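Local coordinates for protein ACDH-11, isoform b (PDB 4Y9J), which belongs to the acyl-CoA dehydrogenase family of flavoproteins and binds flavin-adenine dinucleotide within a four-chain assembly, at residues B[247-252]-B[303-308]; B[236-241]-B[251-256]; B[186-191]-B[309-314]. One frame throughout, in Å; residues are numbered along the deposited sequence. Where two conformers were deposited one is given.

Contact 1 (B[247-252]-B[303-308]); sequences EGSRGL and RGVAGI. With UCC (S-{(3S,5R,9R)-1-[(2R,3S,4R,5R)-5-(6-amino-9H-purin-9-yl)-4-hydroxy-3-(phosphonooxy)tetrahydrofuran-2-yl]-3,5,9-trihydroxy-8,8-dimethyl-3,5-dioxido-10,14-dioxo-2,4,6-trioxa-11,15-diaza-3lambda~5~,5lambda~5~-diphosphaheptadecan-17-yl} undecanethioate), chain F.
L252 and G304 bring the two backbones together where the 3-10 turn 249-251 meets the start of helix 304-338. G304 N, in the first turn of that helix, donates to L252 O at 3.0 Å, lying well above the carbonyl plane (46° out of it). G304 has no side chain, and a CB modelled on it would lie only 3.2 Å from L252 O. One residue on, a water bridges the two segments, donating to S249 O and accepting from V305 N.

Beside these bonds L252 CD1 packs on V305 CG2 at 4.1 Å; the same methyl lies 3.8 Å from S249 OG. With OG anti to its backbone N (chi1 -169°), S249 donates to O21 of UCC, although the 2.5 Å between OG and O21 is so short that its detail is doubtful. R303, at the N-cap position, turns its guanidinium edge to the 3'-phosphate: NH1 reaches UCC O32 at 2.8 Å and NH2 reaches O33 at 3.2 Å. R303 CD lies over one face of the R250 guanidinium, and the two guanidinium planes stand 84° apart.

Helix 199-202 touches both segments, A200 on S249 and V199 on V305, while L252 also leans on R237 of strand 231-238.

Contact 2 (B[236-241]-B[251-256]); sequences ARIVDS and GLSLFL
A236 and S253 form an antiparallel hydrogen-bonded pair, the firm part of this contact. S253 N donates to A236 O at 2.9 Å, and A236 N returns a bond to S253 O at 3.1 Å. On the face carrying A236, S253 and F255, A236 CB presses on F255 CE1 at 3.6 Å. I238 CG1 meets the edge of the same ring, near its plane, at 3.8 Å from F255 CZ; Y215 stacks edge-to-face with that ring.

On the other face, R237 stretches out from CG to NE beside L252, and L252 CD2 sits over the centre of its guanidinium, 3.8 Å above the plane. NH1 is bonded to G248 O and L246 O, NH2 to A200 O and C203 O, which fixes the group's rotation.

Beyond A236 the strands part, and water replaces direct pairing. One water accepts from I238 N, donates to G251 O and bonds S253 OG, which also meets G302 N; a second donates to both I238 O and G251 O. R237 CA adds a CA-H...O contact to G251 O at 3.4 Å.

The R237 guanidinium thus has four carbonyl acceptors around its N-H groups, which would suit a charged group, the leucine methyl merely covering one face, while water satisfies the backbone where the strands splay.

Contact 3 (B[186-191]-B[309-314]); sequences SGQWMT and SNMLNI. With FAD (flavin-adenine dinucleotide), chain E.
Q188 on strand 186-189 and M311 on helix 304-338 make the central packing, the strand and helix segments lying 10.9 Å apart axis to axis. M311 is the first residue of 309-314 to touch the strand: its CG, anti to the backbone N (chi1 165°), lies 3.6 Å from Q188 CD, and the two side chains slide past each other in opposite directions. Its chi3 of 85° turns CE to Q188 CB and, at 4.0 Å, to G187 O.

L312 follows, crossing Q188 at about a right angle. Its CD2 is the atom in contact, 3.5 Å from Q188 NE2. That NE2 is fixed by its bond to E446 OE1, while M311 and L312 only pack on the amide. N313, one residue further, turns to UCC, its OD1 accepting a hydrogen bond from the adenine amino group.

The strand end and the residues after it bind the flavin: FAD N3 donates to Q188 O at 2.8 Å, M190 N and T191 N both donate to FAD O2, and T191 OG1 donates to FAD N1. Backbone and T191 hydroxyl bonds to the pyrimidine end of the isoalloxazine, with helix side chains packed on the Q188 side chain, form part of the flavin site in this acyl-CoA dehydrogenase fold.

How the contacts relate
Contacts 1 and 2 are immediate neighbours, their centres 8 Å apart, and they share G251 and L252: the turn that meets the helix start in contact 1 leads straight into the strand of contact 2. R237 bridges the two, and I308 CD1 packs on L254 CD1. Contact 3 lies further along helix 304-338, about 13 Å between centres from contact 1, and I308 packs toward M190 between them. Contacts 2 and 3 do not touch, but reach neighbouring strands of one sheet. Contacts 1 and 3 line the UCC pocket and contact 3 also holds the flavin ring, while contact 2 stands back, the L252 side chain about 6 Å from UCC.

Contact 1 (B[247-252]-B[303-308])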
# COMPACT_ATOMS: atom_id res chain seq x y z
N GLU B 247 7.20 35.09 -28.24
CA GLU B 247 8.13 34.04 -27.82
C GLU B 247 9.27 34.61 -27.00
O GLU B 247 9.52 35.79 -27.04
CB GLU B 247 8.74 33.34 -29.01
CG GLU B 247 7.72 32.55 -29.81
CD GLU B 247 8.39 31.57 -30.75
OE1 GLU B 247 9.13 32.04 -31.65
OE2 GLU B 247 8.16 30.34 -30.55
N GLY B 248 9.99 33.75 -26.31
CA GLY B 248 11.23 34.09 -25.65
C GLY B 248 11.05 34.77 -24.31
O GLY B 248 9.95 34.92 -23.82
N SER B 249 12.17 35.19 -23.70
CA SER B 249 12.16 35.78 -22.36
C SER B 249 11.29 37.00 -22.32
O SER B 249 10.57 37.24 -21.37
CB SER B 249 13.57 36.18 -21.90
OG SER B 249 13.58 36.50 -20.54
N ARG B 250 11.38 37.78 -23.37
CA ARG B 250 10.65 39.05 -23.44
C ARG B 250 9.12 38.91 -23.48
O ARG B 250 8.39 39.88 -23.22
CB ARG B 250 11.12 39.81 -24.70
CG ARG B 250 10.93 41.30 -24.62
CD ARG B 250 11.68 41.96 -23.45
NE ARG B 250 11.64 43.45 -23.42
CZ ARG B 250 10.81 44.23 -22.69
NH1 ARG B 250 9.87 43.70 -21.90
NH2 ARG B 250 10.90 45.55 -22.75
N GLY B 251 8.61 37.72 -23.81
CA GLY B 251 7.15 37.49 -23.71
C GLY B 251 6.60 37.10 -22.34
O GLY B 251 5.39 36.96 -22.18
N LEU B 252 7.47 36.88 -21.36
CA LEU B 252 7.05 36.45 -20.04
C LEU B 252 6.80 37.58 -19.08
O LEU B 252 7.59 38.54 -19.02
CB LEU B 252 8.08 35.48 -19.50
CG LEU B 252 8.20 34.17 -20.27
CD1 LEU B 252 9.40 33.41 -19.74
CD2 LEU B 252 6.94 33.31 -20.12
N ARG B 303 8.98 41.56 -18.37
CA ARG B 303 10.13 41.40 -17.45
C ARG B 303 9.86 40.45 -16.28
O ARG B 303 10.25 40.72 -15.14
CB ARG B 303 10.55 42.76 -16.89
CG ARG B 303 10.61 43.90 -17.92
CD ARG B 303 12.01 44.07 -18.42
NE ARG B 303 12.88 44.33 -17.29
CZ ARG B 303 14.14 43.90 -17.20
NH1 ARG B 303 14.70 43.21 -18.19
NH2 ARG B 303 14.84 44.14 -16.11
N GLY B 304 9.20 39.34 -16.58
CA GLY B 304 8.87 38.36 -15.56
C GLY B 304 10.08 37.69 -15.01
O GLY B 304 10.14 37.45 -13.79
N VAL B 305 11.02 37.34 -15.88
CA VAL B 305 12.19 36.64 -15.40
C VAL B 305 12.95 37.58 -14.44
O VAL B 305 13.33 37.19 -13.32
CB VAL B 305 13.05 36.07 -16.51
CG1 VAL B 305 14.27 35.33 -15.92
CG2 VAL B 305 12.28 35.00 -17.30
N ALA B 306 13.17 38.80 -14.88
CA ALA B 306 13.84 39.76 -14.00
C ALA B 306 13.06 39.96 -12.68
O ALA B 306 13.64 39.92 -11.62
CB ALA B 306 14.09 41.09 -14.70
N GLY B 307 11.75 40.13 -12.75
CA GLY B 307 10.90 40.19 -11.56
C GLY B 307 11.04 39.03 -10.60
O GLY B 307 11.02 39.24 -9.38
N ILE B 308 11.11 37.80 -11.12
CA ILE B 308 11.20 36.62 -10.26
C ILE B 308 12.61 36.39 -9.73
O ILE B 308 12.83 35.43 -8.98
CB ILE B 308 10.58 35.39 -11.00
CG1 ILE B 308 9.94 34.35 -10.06
CG2 ILE B 308 11.54 34.62 -11.87
CD1 ILE B 308 9.14 34.98 -8.94
OA1 UCC F . 13.00 24.36 -8.55
CA1 UCC F . 12.10 25.13 -8.04
CA2 UCC F . 11.40 25.01 -6.69
CA3 UCC F . 11.98 24.14 -5.62
CA4 UCC F . 11.90 24.81 -4.21
CA5 UCC F . 13.31 25.17 -3.73
CA6 UCC F . 13.50 24.84 -2.29
CA7 UCC F . 14.90 25.19 -1.81
CA8 UCC F . 14.67 24.92 -0.37
CA9 UCC F . 15.61 24.16 0.39
C10 UCC F . 15.09 22.88 0.88
C11 UCC F . 16.01 21.90 0.17
S UCC F . 11.42 26.45 -8.80
CP1 UCC F . 12.15 26.62 -10.47
CP2 UCC F . 13.63 26.87 -10.50
NP1 UCC F . 14.11 27.27 -11.84
CP3 UCC F . 15.33 27.80 -11.92
OP1 UCC F . 16.13 27.85 -10.98
CP4 UCC F . 15.72 28.42 -13.24
CP5 UCC F . 17.07 27.84 -13.69
NP2 UCC F . 17.41 28.66 -14.85
CP6 UCC F . 18.00 29.85 -14.79
OP2 UCC F . 18.43 30.34 -13.76
CP8 UCC F . 18.23 30.51 -16.14
OP3 UCC F . 19.59 31.04 -16.17
CPB UCC F . 17.40 31.73 -16.44
CP7 UCC F . 17.20 32.79 -15.34
CP9 UCC F . 15.94 31.14 -16.23
CPA UCC F . 17.20 32.01 -17.94
O7 UCC F . 16.34 33.17 -18.11
P2 UCC F . 16.37 34.01 -19.50
O21 UCC F . 15.34 35.12 -19.45
O22 UCC F . 16.47 32.97 -20.62
O6 UCC F . 17.88 34.61 -19.40
P1 UCC F . 18.34 36.13 -19.32
O11 UCC F . 17.90 36.95 -20.53
O12 UCC F . 19.80 36.01 -19.00
O5' UCC F . 17.50 36.61 -17.96
C5' UCC F . 16.52 37.67 -18.04
C4' UCC F . 16.79 38.78 -17.01
C3' UCC F . 18.16 39.43 -17.23
O3' UCC F . 18.00 40.76 -16.80
P3 UCC F . 18.12 41.98 -17.79
O33 UCC F . 17.76 43.15 -16.90
O32 UCC F . 17.00 41.78 -18.79
O31 UCC F . 19.57 41.90 -18.32
C2' UCC F . 19.12 38.72 -16.28
O2' UCC F . 20.17 39.53 -15.76
O4' UCC F . 16.83 38.22 -15.68
C1' UCC F . 18.13 38.43 -15.15
N9 UCC F . 18.50 37.33 -14.25
C4 UCC F . 18.90 37.54 -13.00
N3 UCC F . 19.03 38.63 -12.20
C8 UCC F . 18.55 36.01 -14.56
N7 UCC F . 18.96 35.33 -13.47
C5 UCC F . 19.18 36.21 -12.47
C6 UCC F . 19.58 36.15 -11.04
N6 UCC F . 19.85 34.94 -10.48
N1 UCC F . 19.72 37.33 -10.35
C2 UCC F . 19.45 38.52 -10.93
O HOH W 1 11.31 37.95 -18.86

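Contact 2 (B[236-241]-B[251-256])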
# COMPACT_ATOMS: atom_id res chain seq x y z
N ALA B 236 3.82 33.71 -17.10
CA ALA B 236 2.96 33.43 -18.23
C ALA B 236 3.15 34.46 -19.33
O ALA B 236 3.70 35.53 -19.08
CB ALA B 236 1.50 33.44 -17.78
N ARG B 237 2.66 34.13 -20.52
CA ARG B 237 2.69 35.01 -21.67
C ARG B 237 1.38 35.69 -21.90
O ARG B 237 0.35 35.04 -22.11
CB ARG B 237 3.00 34.20 -22.91
CG ARG B 237 4.33 33.47 -22.84
CD ARG B 237 4.71 32.80 -24.16
NE ARG B 237 5.84 31.95 -23.88
CZ ARG B 237 7.11 32.34 -23.82
NH1 ARG B 237 7.46 33.61 -24.14
NH2 ARG B 237 8.03 31.44 -23.45
N ILE B 238 1.42 37.02 -21.91
CA ILE B 238 0.23 37.79 -22.00
C ILE B 238 -0.18 37.75 -23.45
O ILE B 238 0.67 37.81 -24.34
CB ILE B 238 0.46 39.24 -21.49
CG1 ILE B 238 0.59 39.18 -19.96
CG2 ILE B 238 -0.68 40.12 -21.98
CD1 ILE B 238 0.54 40.53 -19.28
N VAL B 239 -1.47 37.53 -23.67
CA VAL B 239 -2.05 37.47 -25.00
C VAL B 239 -2.57 38.87 -25.37
O VAL B 239 -3.34 39.45 -24.63
CB VAL B 239 -3.26 36.49 -25.02
CG1 VAL B 239 -3.87 36.43 -26.41
CG2 VAL B 239 -2.85 35.10 -24.53
N ASP B 240 -2.15 39.39 -26.53
CA ASP B 240 -2.59 40.72 -26.94
C ASP B 240 -4.02 40.69 -27.55
O ASP B 240 -4.62 39.63 -27.68
CB ASP B 240 -1.56 41.34 -27.88
CG ASP B 240 -1.44 40.62 -29.18
OD1 ASP B 240 -2.43 40.07 -29.67
OD2 ASP B 240 -0.34 40.60 -29.72
N SER B 241 -4.55 41.85 -27.91
CA SER B 241 -5.91 41.95 -28.46
C SER B 241 -6.07 41.28 -29.85
O SER B 241 -7.16 41.20 -30.37
CB SER B 241 -6.30 43.42 -28.54
OG SER B 241 -5.41 44.06 -29.44
N GLY B 251 8.61 37.72 -23.81
CA GLY B 251 7.15 37.49 -23.71
C GLY B 251 6.60 37.10 -22.34
O GLY B 251 5.39 36.96 -22.18
N LEU B 252 7.47 36.88 -21.36
CA LEU B 252 7.05 36.45 -20.04
C LEU B 252 6.80 37.58 -19.08
O LEU B 252 7.59 38.54 -19.02
CB LEU B 252 8.08 35.48 -19.50
CG LEU B 252 8.20 34.17 -20.27
CD1 LEU B 252 9.40 33.41 -19.74
CD2 LEU B 252 6.94 33.31 -20.12
N SER B 253 5.67 37.51 -18.37
CA SER B 253 5.36 38.39 -17.27
C SER B 253 5.13 37.58 -15.98
O SER B 253 4.85 36.37 -16.01
CB SER B 253 4.16 39.24 -17.63
OG SER B 253 4.35 40.00 -18.86
N LEU B 254 5.26 38.27 -14.85
CA LEU B 254 5.11 37.65 -13.54
C LEU B 254 3.70 37.86 -12.99
O LEU B 254 3.14 38.92 -13.19
CB LEU B 254 6.11 38.27 -12.57
CG LEU B 254 6.16 37.70 -11.15
CD1 LEU B 254 6.56 36.24 -11.15
CD2 LEU B 254 7.11 38.52 -10.30
N PHE B 255 3.20 36.86 -12.28
CA PHE B 255 1.85 36.84 -11.72
C PHE B 255 1.84 36.30 -10.33
O PHE B 255 2.62 35.41 -9.96
CB PHE B 255 0.87 35.98 -12.56
CG PHE B 255 0.65 36.50 -13.94
CD1 PHE B 255 1.56 36.22 -14.94
CD2 PHE B 255 -0.42 37.30 -14.23
CE1 PHE B 255 1.39 36.72 -16.21
CE2 PHE B 255 -0.62 37.81 -15.53
CZ PHE B 255 0.31 37.51 -16.52
N LEU B 256 0.90 36.81 -9.58
CA LEU B 256 0.65 36.39 -8.21
C LEU B 256 -0.77 35.89 -8.16
O LEU B 256 -1.66 36.61 -8.64
CB LEU B 256 0.79 37.55 -7.20
CG LEU B 256 0.49 37.23 -5.73
CD1 LEU B 256 1.50 36.28 -5.11
CD2 LEU B 256 0.40 38.54 -4.90
O HOH W 2 3.84 38.68 -21.10
O HOH W 3 3.58 37.30 -24.64

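Contact 3 (B[186-191]-B[309-314])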
# COMPACT_ATOMS: atom_id res chain seq x y z
N SER B 186 3.98 30.23 0.29
CA SER B 186 3.91 30.43 -1.14
C SER B 186 4.54 29.29 -1.90
O SER B 186 5.49 28.68 -1.42
CB SER B 186 4.58 31.72 -1.56
OG SER B 186 4.50 32.00 -2.97
N GLY B 187 4.07 29.11 -3.13
CA GLY B 187 4.79 28.31 -4.13
C GLY B 187 5.35 29.16 -5.24
O GLY B 187 5.25 30.38 -5.19
N GLN B 188 6.02 28.51 -6.18
CA GLN B 188 6.79 29.16 -7.24
C GLN B 188 6.60 28.19 -8.42
O GLN B 188 7.11 27.07 -8.37
CB GLN B 188 8.28 29.22 -6.80
CG GLN B 188 9.35 29.64 -7.87
CD GLN B 188 10.80 29.40 -7.42
OE1 GLN B 188 11.06 28.81 -6.37
NE2 GLN B 188 11.77 29.79 -8.27
N TRP B 189 5.88 28.62 -9.46
CA TRP B 189 5.52 27.70 -10.58
C TRP B 189 6.14 28.16 -11.92
O TRP B 189 5.53 28.85 -12.73
CB TRP B 189 4.02 27.57 -10.76
CG TRP B 189 3.23 27.15 -9.54
CD1 TRP B 189 3.68 26.58 -8.40
CD2 TRP B 189 1.82 27.29 -9.38
NE1 TRP B 189 2.63 26.36 -7.52
CE2 TRP B 189 1.49 26.80 -8.09
CE3 TRP B 189 0.81 27.79 -10.19
CZ2 TRP B 189 0.22 26.77 -7.63
CZ3 TRP B 189 -0.46 27.79 -9.72
CH2 TRP B 189 -0.75 27.29 -8.44
N MET B 190 7.37 27.75 -12.14
CA MET B 190 8.13 28.08 -13.31
C MET B 190 8.28 26.99 -14.35
O MET B 190 8.12 27.22 -15.60
CB MET B 190 9.54 28.52 -12.91
CG MET B 190 9.53 29.91 -12.33
SD MET B 190 11.13 30.48 -11.66
CE MET B 190 12.16 30.48 -13.15
N THR B 191 8.60 25.81 -13.85
CA THR B 191 9.00 24.68 -14.66
C THR B 191 7.85 24.12 -15.45
O THR B 191 6.76 23.87 -14.90
CB THR B 191 9.68 23.62 -13.85
OG1 THR B 191 10.83 24.15 -13.20
CG2 THR B 191 10.06 22.43 -14.74
N SER B 309 13.58 37.20 -10.16
CA SER B 309 14.98 36.96 -9.75
C SER B 309 15.24 36.93 -8.22
O SER B 309 16.07 36.14 -7.77
CB SER B 309 15.96 37.90 -10.48
OG SER B 309 15.78 39.25 -10.25
N ASN B 310 14.49 37.70 -7.41
CA ASN B 310 14.72 37.67 -5.95
C ASN B 310 14.28 36.37 -5.31
O ASN B 310 14.91 35.84 -4.41
CB ASN B 310 14.09 38.87 -5.28
CG ASN B 310 14.79 40.15 -5.59
OD1 ASN B 310 14.17 41.24 -5.83
ND2 ASN B 310 16.07 40.10 -5.46
N MET B 311 13.26 35.75 -5.87
CA MET B 311 12.86 34.46 -5.45
C MET B 311 13.92 33.45 -5.78
O MET B 311 14.20 32.56 -4.96
CB MET B 311 11.51 34.10 -6.07
CG MET B 311 11.10 32.68 -6.03
SD MET B 311 10.26 32.10 -4.50
CE MET B 311 8.58 32.63 -4.96
N LEU B 312 14.39 33.45 -7.01
CA LEU B 312 15.51 32.52 -7.37
C LEU B 312 16.70 32.71 -6.39
O LEU B 312 17.19 31.74 -5.80
CB LEU B 312 16.01 32.71 -8.83
CG LEU B 312 15.01 32.48 -10.00
CD1 LEU B 312 15.69 32.89 -11.35
CD2 LEU B 312 14.53 31.03 -9.99
N ASN B 313 17.16 33.93 -6.17
CA ASN B 313 18.28 34.09 -5.30
C ASN B 313 18.06 33.72 -3.87
O ASN B 313 18.97 33.15 -3.29
CB ASN B 313 18.76 35.50 -5.41
CG ASN B 313 19.43 35.75 -6.79
OD1 ASN B 313 19.99 34.79 -7.44
ND2 ASN B 313 19.36 37.00 -7.28
N ILE B 314 16.88 34.04 -3.26
CA ILE B 314 16.64 33.67 -1.86
C ILE B 314 16.51 32.22 -1.73
O ILE B 314 17.03 31.66 -0.76
CB ILE B 314 15.35 34.39 -1.27
CG1 ILE B 314 15.62 35.85 -1.06
CG2 ILE B 314 14.88 33.76 0.06
CD1 ILE B 314 16.58 36.17 0.08
PA FAD E . 16.65 20.29 -18.04
O1A FAD E . 17.04 21.76 -18.22
O2A FAD E . 15.82 19.64 -19.16
O5B FAD E . 17.98 19.38 -18.02
C5B FAD E . 18.99 19.65 -17.05
C4B FAD E . 20.31 19.26 -17.66
O4B FAD E . 20.44 20.08 -18.84
C3B FAD E . 21.48 19.48 -16.76
O3B FAD E . 22.66 18.71 -17.19
C2B FAD E . 21.80 20.91 -17.15
O2B FAD E . 23.15 21.27 -16.79
C1B FAD E . 21.61 20.85 -18.69
N9A FAD E . 21.49 22.20 -19.28
C8A FAD E . 20.39 23.00 -19.28
N7A FAD E . 20.68 24.20 -19.87
C5A FAD E . 21.98 24.14 -20.30
C6A FAD E . 22.90 25.04 -20.99
N6A FAD E . 22.47 26.27 -21.40
N1A FAD E . 24.16 24.58 -21.22
C2A FAD E . 24.58 23.38 -20.80
N3A FAD E . 23.80 22.51 -20.17
C4A FAD E . 22.51 22.83 -19.90
N1 FAD E . 10.11 23.82 -10.48
C2 FAD E . 9.18 24.77 -10.17
O2 FAD E . 9.10 25.76 -10.95
N3 FAD E . 8.47 24.78 -9.10
C4 FAD E . 8.47 23.84 -8.18
O4 FAD E . 7.76 23.90 -7.20
C4X FAD E . 9.45 22.73 -8.43
N5 FAD E . 9.42 21.63 -7.56
C5X FAD E . 10.37 20.63 -7.93
C6 FAD E . 10.41 19.53 -7.03
C7 FAD E . 11.36 18.48 -7.29
C7M FAD E . 11.39 17.37 -6.29
C8 FAD E . 12.17 18.57 -8.50
C8M FAD E . 13.17 17.44 -8.81
C9 FAD E . 12.13 19.64 -9.38
C9A FAD E . 11.20 20.70 -9.13
N10 FAD E . 11.11 21.74 -10.01
C10 FAD E . 10.19 22.77 -9.67
C1' FAD E . 11.84 21.76 -11.23
C2' FAD E . 13.32 22.14 -11.24
O2' FAD E . 13.53 23.53 -11.10
C3' FAD E . 13.93 21.66 -12.55
O3' FAD E . 13.86 20.26 -12.49
C4' FAD E . 15.35 22.16 -12.73
O4' FAD E . 15.39 23.59 -12.81
C5' FAD E . 16.00 21.53 -13.96
O5' FAD E . 15.21 21.85 -15.18
P FAD E . 14.61 20.57 -16.05
O1P FAD E . 13.99 19.63 -15.10
O2P FAD E . 13.83 21.15 -17.20
O3P FAD E . 15.99 19.92 -16.65